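Local coordinates for protein putative phosphomannomutase (Thermus thermophilus, PDB 1TUO) that probably acts as a magnesium-dependent sugar-phosphate mutase of the phosphohexose mutase family, perhaps with phosphopentomutase activity, at residues G195-H199 and V200-I204. Sequence-based numbering, arbitrary orientation.
Sequences GFLRH and VGLEI
One face of the Phe196 ring receives the methyl CG2 of Val200, which sits 4.1 Å above the ring plane and displaced from the ring centre, while CG1 of the same valine lies 4.0 Å from ring atom CE1. Phe161 and Leu164 of helix 157-165 and Leu353 of helix 348-362 also meet this ring. With CG anti to the backbone N (chi1 168°), the phenyl group lies beside its own carbonyl, where a residue four positions on can reach it. Val200 N approaches the His199 imidazole obliquely, and NE2 of that ring is hydrogen-bonded to Glu162 OE1. The Arg198 guanidinium has Gly195 C over one face and His199 CB at its edge, in plane, and its NH2 forms a salt bridge with Glu158. Leu197 splits its two methyls between the loop residues: CD2 packs on Leu202 CB at 3.9 Å, and CD1 on Ile204 CB at the same distance, the side chains crossing at about a right angle in both pairs. An alanine in place of Leu197 would probably leave Leu202 and Ile204 without their apolar partner on the helix and open a gap beside the loop. Helix 192-199 ends in a Schellman motif. Leu202 N donates to Leu197 O at 2.9 Å with an N-H...O angle of 154°, and Gly201 N makes a longer, weak bond to Arg198 O. Val200 N gives the helical bond to Phe196 O, 3.1 Å, and a weak second one to Leu197 O, which thus takes two donors. The positive phi of Gly201 (68°), the C-prime residue, is readily adopted by glycine. Amides of the turn thus answer the carbonyls of Phe196, Leu197 and Arg198 as the chain leaves for strand 206-209, consistent with a helix end defined by both backbone bonds and apolar packing.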
loop_
_atom_site.group_PDB
_atom_site.type_symbol
_atom_site.label_atom_id
_atom_site.label_comp_id
_atom_site.label_asym_id
_atom_site.label_seq_id
_atom_site.Cartn_x
_atom_site.Cartn_y
_atom_site.Cartn_z
ATOM N N GLY A 195 14.917 -10.324 -7.530
ATOM C CA GLY A 195 14.978 -11.558 -6.775
ATOM C C GLY A 195 13.929 -12.562 -7.220
ATOM O O GLY A 195 14.257 -13.711 -7.508
ATOM N N PHE A 196 12.672 -12.134 -7.282
ATOM C CA PHE A 196 11.589 -13.024 -7.695
ATOM C C PHE A 196 11.817 -13.623 -9.080
ATOM O O PHE A 196 11.622 -14.821 -9.289
ATOM C CB PHE A 196 10.247 -12.292 -7.713
ATOM C CG PHE A 196 9.155 -13.071 -8.391
ATOM C CD1 PHE A 196 8.516 -14.116 -7.735
ATOM C CD2 PHE A 196 8.815 -12.804 -9.716
ATOM C CE1 PHE A 196 7.554 -14.888 -8.387
ATOM C CE2 PHE A 196 7.855 -13.570 -10.380
ATOM C CZ PHE A 196 7.224 -14.614 -9.714
ATOM N N LEU A 197 12.198 -12.775 -10.027
ATOM C CA LEU A 197 12.430 -13.214 -11.397
ATOM C C LEU A 197 13.574 -14.218 -11.466
ATOM O O LEU A 197 13.465 -15.255 -12.129
ATOM C CB LEU A 197 12.732 -12.008 -12.287
ATOM C CG LEU A 197 11.563 -11.033 -12.469
ATOM C CD1 LEU A 197 12.046 -9.771 -13.169
ATOM C CD2 LEU A 197 10.447 -11.703 -13.267
ATOM N N ARG A 198 14.671 -13.904 -10.787
ATOM C CA ARG A 198 15.820 -14.795 -10.772
ATOM C C ARG A 198 15.393 -16.098 -10.110
ATOM O O ARG A 198 15.851 -17.176 -10.485
ATOM C CB ARG A 198 16.974 -14.154 -9.997
ATOM C CG ARG A 198 18.099 -15.109 -9.628
ATOM C CD ARG A 198 18.301 -15.092 -8.123
ATOM N NE ARG A 198 17.055 -15.414 -7.430
ATOM C CZ ARG A 198 16.803 -15.114 -6.160
ATOM N NH1 ARG A 198 17.711 -14.479 -5.429
ATOM N NH2 ARG A 198 15.639 -15.453 -5.622
ATOM N N HIS A 199 14.494 -15.988 -9.137
ATOM C CA HIS A 199 13.991 -17.148 -8.412
ATOM C C HIS A 199 13.231 -18.126 -9.310
ATOM O O HIS A 199 13.326 -19.344 -9.134
ATOM C CB HIS A 199 13.067 -16.703 -7.279
ATOM C CG HIS A 199 12.446 -17.838 -6.526
ATOM N ND1 HIS A 199 13.117 -18.536 -5.544
ATOM C CD2 HIS A 199 11.218 -18.402 -6.615
ATOM C CE1 HIS A 199 12.328 -19.478 -5.060
ATOM N NE2 HIS A 199 11.171 -19.419 -5.693
ATOM N N VAL A 200 12.469 -17.589 -10.259
ATOM C CA VAL A 200 11.689 -18.419 -11.172
ATOM C C VAL A 200 12.363 -18.621 -12.530
ATOM O O VAL A 200 11.756 -19.168 -13.449
ATOM C CB VAL A 200 10.285 -17.824 -11.405
ATOM C CG1 VAL A 200 9.474 -17.880 -10.120
ATOM C CG2 VAL A 200 10.402 -16.390 -11.898
ATOM N N GLY A 201 13.608 -18.168 -12.647
ATOM C CA GLY A 201 14.387 -18.304 -13.877
ATOM C C GLY A 201 13.875 -17.474 -15.056
ATOM O O GLY A 201 14.097 -17.829 -16.215
ATOM N N LEU A 202 13.193 -16.370 -14.767
ATOM C CA LEU A 202 12.681 -15.511 -15.831
ATOM C C LEU A 202 13.722 -14.459 -16.180
ATOM O O LEU A 202 14.108 -13.643 -15.339
ATOM C CB LEU A 202 11.366 -14.855 -15.403
ATOM C CG LEU A 202 10.132 -15.763 -15.498
ATOM C CD1 LEU A 202 8.878 -14.975 -15.155
ATOM C CD2 LEU A 202 10.031 -16.359 -16.892
ATOM N N GLU A 203 14.176 -14.480 -17.429
ATOM C CA GLU A 203 15.200 -13.549 -17.880
ATOM C C GLU A 203 14.660 -12.190 -18.293
ATOM O O GLU A 203 14.973 -11.690 -19.373
ATOM C CB GLU A 203 15.992 -14.169 -19.033
ATOM C CG GLU A 203 16.615 -15.513 -18.680
ATOM C CD GLU A 203 17.626 -15.418 -17.551
ATOM O OE1 GLU A 203 17.915 -16.462 -16.932
ATOM O OE2 GLU A 203 18.140 -14.308 -17.289
ATOM N N ILE A 204 13.837 -11.599 -17.435
ATOM C CA ILE A 204 13.286 -10.280 -17.708
ATOM C C ILE A 204 14.255 -9.295 -17.064
ATOM O O ILE A 204 14.540 -9.383 -15.871
ATOM C CB ILE A 204 11.887 -10.108 -17.086
ATOM C CG1 ILE A 204 10.900 -11.070 -17.756
ATOM C CG2 ILE A 204 11.424 -8.660 -17.239
ATOM C CD1 ILE A 204 9.481 -10.984 -17.216
#